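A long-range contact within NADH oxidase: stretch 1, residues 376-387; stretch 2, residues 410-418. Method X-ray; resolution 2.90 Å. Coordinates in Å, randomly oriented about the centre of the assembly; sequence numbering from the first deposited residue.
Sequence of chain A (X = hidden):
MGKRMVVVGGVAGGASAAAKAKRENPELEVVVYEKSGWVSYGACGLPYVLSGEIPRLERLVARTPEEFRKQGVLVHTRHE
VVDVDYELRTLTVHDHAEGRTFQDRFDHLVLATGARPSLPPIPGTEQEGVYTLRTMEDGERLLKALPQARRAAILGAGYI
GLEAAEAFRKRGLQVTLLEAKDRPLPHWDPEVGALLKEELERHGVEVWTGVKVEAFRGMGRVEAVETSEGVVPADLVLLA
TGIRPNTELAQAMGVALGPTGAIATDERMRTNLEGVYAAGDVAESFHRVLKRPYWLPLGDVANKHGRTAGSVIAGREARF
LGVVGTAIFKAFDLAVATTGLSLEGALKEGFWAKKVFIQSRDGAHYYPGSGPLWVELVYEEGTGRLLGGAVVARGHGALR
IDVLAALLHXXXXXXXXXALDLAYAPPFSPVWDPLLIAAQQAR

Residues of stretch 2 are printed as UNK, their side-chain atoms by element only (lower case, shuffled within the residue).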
# COMPACT_ATOMS: atom_id res chain seq x y z
N GLU A 376 5.92 -8.61 -9.10
CA GLU A 376 6.37 -10.00 -9.30
C GLU A 376 5.69 -10.94 -8.35
O GLU A 376 5.60 -10.61 -7.21
CB GLU A 376 7.86 -10.18 -9.02
CG GLU A 376 8.30 -11.64 -9.33
CD GLU A 376 9.77 -11.83 -9.07
OE1 GLU A 376 10.45 -10.83 -8.76
OE2 GLU A 376 10.25 -12.98 -9.17
N LEU A 377 5.29 -12.14 -8.78
CA LEU A 377 4.71 -13.10 -7.88
C LEU A 377 5.52 -14.36 -8.01
O LEU A 377 5.75 -14.83 -9.09
CB LEU A 377 3.30 -13.35 -8.36
CG LEU A 377 2.13 -12.90 -7.57
CD1 LEU A 377 2.48 -11.72 -6.65
CD2 LEU A 377 0.99 -12.69 -8.52
N VAL A 378 5.93 -14.95 -6.92
CA VAL A 378 6.62 -16.27 -6.92
C VAL A 378 5.70 -17.27 -6.24
O VAL A 378 5.30 -17.08 -5.10
CB VAL A 378 7.95 -16.13 -6.14
CG1 VAL A 378 8.65 -17.37 -6.02
CG2 VAL A 378 8.83 -15.18 -6.86
N TYR A 379 5.27 -18.31 -6.94
CA TYR A 379 4.28 -19.25 -6.37
C TYR A 379 4.65 -20.74 -6.60
O TYR A 379 5.59 -21.03 -7.30
CB TYR A 379 2.88 -18.98 -6.91
CG TYR A 379 2.82 -18.96 -8.40
CD1 TYR A 379 3.30 -17.88 -9.17
CD2 TYR A 379 2.34 -20.03 -9.04
CE1 TYR A 379 3.24 -17.92 -10.56
CE2 TYR A 379 2.29 -20.08 -10.38
CZ TYR A 379 2.71 -19.06 -11.16
OH TYR A 379 2.57 -19.26 -12.53
N GLU A 380 3.92 -21.66 -5.97
CA GLU A 380 4.16 -23.10 -6.06
C GLU A 380 3.28 -23.67 -7.15
O GLU A 380 2.15 -23.28 -7.30
CB GLU A 380 3.78 -23.75 -4.76
CG GLU A 380 4.28 -25.12 -4.65
CD GLU A 380 4.16 -25.78 -3.28
OE1 GLU A 380 4.95 -26.72 -3.11
OE2 GLU A 380 3.29 -25.44 -2.43
N GLU A 381 3.80 -24.59 -7.96
CA GLU A 381 3.12 -24.93 -9.17
C GLU A 381 1.72 -25.43 -8.97
O GLU A 381 0.77 -24.94 -9.61
CB GLU A 381 3.91 -26.01 -9.83
CG GLU A 381 3.93 -25.98 -11.40
CD GLU A 381 4.98 -26.94 -11.90
OE1 GLU A 381 4.72 -28.15 -11.80
OE2 GLU A 381 6.08 -26.52 -12.30
N GLY A 382 1.55 -26.41 -8.11
CA GLY A 382 0.24 -27.03 -8.10
C GLY A 382 -0.76 -26.36 -7.22
O GLY A 382 -1.85 -26.01 -7.65
N THR A 383 -0.34 -26.16 -5.97
CA THR A 383 -1.12 -25.62 -4.89
C THR A 383 -1.49 -24.20 -5.12
O THR A 383 -2.54 -23.72 -4.70
CB THR A 383 -0.31 -25.62 -3.69
OG1 THR A 383 0.98 -25.15 -4.05
CG2 THR A 383 -0.22 -27.00 -3.16
N GLY A 384 -0.62 -23.49 -5.79
CA GLY A 384 -0.82 -22.08 -5.97
C GLY A 384 -0.38 -21.22 -4.81
O GLY A 384 -0.60 -20.03 -4.81
N ARG A 385 0.24 -21.85 -3.84
CA ARG A 385 0.69 -21.22 -2.65
C ARG A 385 1.66 -20.12 -3.01
O ARG A 385 2.61 -20.40 -3.71
CB ARG A 385 1.36 -22.28 -1.81
CG ARG A 385 1.89 -21.73 -0.51
CD ARG A 385 2.64 -22.77 0.26
NE ARG A 385 3.50 -22.23 1.29
CZ ARG A 385 4.50 -22.94 1.87
NH1 ARG A 385 4.72 -24.24 1.47
NH2 ARG A 385 5.28 -22.37 2.85
N LEU A 386 1.43 -18.88 -2.55
CA LEU A 386 2.43 -17.81 -2.70
C LEU A 386 3.62 -18.10 -1.88
O LEU A 386 3.48 -18.57 -0.77
CB LEU A 386 1.98 -16.48 -2.10
CG LEU A 386 1.34 -15.30 -2.81
CD1 LEU A 386 1.97 -15.24 -4.18
CD2 LEU A 386 -0.11 -15.56 -2.91
N LEU A 387 4.77 -17.70 -2.38
CA LEU A 387 6.06 -17.94 -1.73
C LEU A 387 6.96 -16.70 -1.66
O LEU A 387 7.97 -16.74 -0.96
CB LEU A 387 6.85 -19.01 -2.47
CG LEU A 387 6.33 -20.41 -2.66
CD1 LEU A 387 7.30 -21.09 -3.60
CD2 LEU A 387 6.30 -21.09 -1.38
N UNK A 410 -0.48 -16.23 6.71
CA UNK A 410 -1.28 -17.48 6.66
C UNK A 410 -0.69 -18.32 5.45
O UNK A 410 0.43 -18.13 5.08
n UNK A 410 -6.19 -14.66 2.48
c UNK A 410 -3.20 -16.84 5.00
c UNK A 410 -4.63 -17.42 4.50
c UNK A 410 -5.54 -15.26 3.48
n UNK A 410 -5.10 -14.48 4.48
n UNK A 410 -5.31 -16.61 3.45
c UNK A 410 -2.76 -17.14 6.51
N UNK A 411 -1.34 -19.21 4.75
CA UNK A 411 -0.55 -19.77 3.64
C UNK A 411 -0.68 -19.01 2.39
O UNK A 411 0.32 -18.60 1.75
o UNK A 411 1.23 -22.94 5.93
o UNK A 411 1.57 -21.28 4.33
c UNK A 411 -0.92 -21.19 3.34
c UNK A 411 -0.58 -22.17 4.56
c UNK A 411 0.87 -22.13 4.98
N UNK A 412 -1.90 -18.84 1.99
CA UNK A 412 -2.21 -17.77 1.05
C UNK A 412 -1.82 -18.09 -0.39
O UNK A 412 -0.63 -18.26 -0.69
N UNK A 413 -2.80 -18.18 -1.28
CA UNK A 413 -2.52 -18.57 -2.63
C UNK A 413 -2.72 -17.45 -3.63
O UNK A 413 -3.31 -16.45 -3.33
o UNK A 413 -4.78 -19.48 -2.67
c UNK A 413 -3.43 -19.73 -3.03
N UNK A 414 -2.28 -17.64 -4.85
CA UNK A 414 -2.70 -16.79 -5.91
C UNK A 414 -4.22 -16.66 -5.97
O UNK A 414 -4.79 -15.59 -6.21
c UNK A 414 -2.24 -17.37 -7.20
c UNK A 414 -0.75 -17.42 -7.21
c UNK A 414 -2.78 -16.58 -8.35
N UNK A 415 -4.92 -17.77 -5.78
CA UNK A 415 -6.38 -17.69 -5.75
C UNK A 415 -6.91 -16.73 -4.67
O UNK A 415 -7.85 -16.02 -4.92
c UNK A 415 -7.96 -19.70 -7.76
c UNK A 415 -6.98 -19.08 -5.53
c UNK A 415 -6.93 -20.03 -6.70
o UNK A 415 -7.78 -20.19 -8.93
o UNK A 415 -8.92 -18.95 -7.40
N UNK A 416 -6.34 -16.76 -3.46
CA UNK A 416 -6.65 -15.84 -2.41
C UNK A 416 -6.40 -14.41 -2.82
O UNK A 416 -7.23 -13.53 -2.67
c UNK A 416 -6.32 -17.43 -0.45
c UNK A 416 -5.82 -16.16 -1.19
o UNK A 416 -7.55 -17.71 -0.53
o UNK A 416 -5.47 -18.10 0.21
N UNK A 417 -5.22 -14.17 -3.34
CA UNK A 417 -4.94 -12.84 -3.84
C UNK A 417 -5.96 -12.43 -4.87
O UNK A 417 -6.40 -11.32 -4.87
c UNK A 417 -3.15 -11.49 -5.12
c UNK A 417 -1.71 -11.54 -5.55
c UNK A 417 -3.34 -10.36 -4.24
c UNK A 417 -3.54 -12.79 -4.43
N UNK A 418 -6.35 -13.31 -5.77
CA UNK A 418 -7.36 -12.94 -6.78
C UNK A 418 -8.72 -12.48 -6.28
O UNK A 418 -9.38 -11.71 -6.92
c UNK A 418 -6.78 -12.62 -9.33
c UNK A 418 -7.54 -13.88 -9.10
c UNK A 418 -7.59 -14.15 -7.64
c UNK A 418 -6.75 -14.95 -9.62

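Position 410 carries seven side-chain atoms: three carbons, a nitrogen, then a carbon bearing two more nitrogens. That guanidinium pattern is arginine, R410. Its side chain makes no contact with stretch 1, so it adds nothing directly to the contact.

Position 411 has three carbons, the third carrying two oxygens, an unbranched chain ending in a carboxylate: glutamate, E411. The CA-to-CB bond points sideways, but chi1 and chi2, both m, bring the end nearer to stretch 1. There OE1 lies 3.7 Å from R385 NE, a long salt bridge. The oxygen sits well out of the guanidinium plane and no N-H points at it, so the attraction is one of charge alone.

Position 412 has no side-chain atoms, which identifies glycine, G412. Its phi of 77° is positive, a value that by itself favours glycine. The backbone does the work here: L386 N donates to G412 O at 2.8 Å, with an N-H...acceptor angle of 158°.

Position 413 shows one carbon followed by one oxygen. Two atoms without a fork fit serine, S413, whereas threonine would need a further carbon. Its CA lies 4.2 Å from R385 CA, the closest CA pair across the stretches, and the two backbones form a single beta bridge. CB points away overall, yet it still touches the other stretch. With chi1 at 47° (p), S413 occupies the N-cap position, and its OG accepts from the backbone N of position 416 at 3.2 Å.

Position 414 has one carbon carrying two carbons, a fork at CB without a heteroatom: valine, V414. Its CG2 is 4.0 Å from Y379 CB, an apolar contact, and its N donates to G384 O at 2.9 Å and 160°. The helix begins here.

Position 415 again has three carbons, the third with two oxygens: glutamate, E415. It is exposed, and its side chain makes no contact with stretch 1.

Position 416 has two carbons, the second with two oxygens: aspartate, D416. Although its CA-to-CB bond points toward stretch 1, the side chain makes no contact there. OD2 instead accepts from S413 N at 3.1 Å, reciprocating the serine cap, and forms a salt bridge with R410 NE at 3.6 Å.

Position 417 has four carbons forked at the second, hence leucine, L417. Its CD2 meets L377 CD2 at 4.2 Å, both CA-to-CB bonds pointing toward the opposing stretch.

Position 418 has the same four-carbon fork: leucine, L418. Its side chain does not touch stretch 1.

The contact therefore rests on two backbone hydrogen bonds flanking the R385-S413 bridge, where the loop before the helix runs beside the turn of stretch 1. L386 CD2 packs close by, 3.3 Å from S413 C, while V414 and L417 extend the apolar contact to Y379 and L377. Altogether 423 Å² is buried, both sides summed.

Stretch 2 410-418: REGSVEDLL
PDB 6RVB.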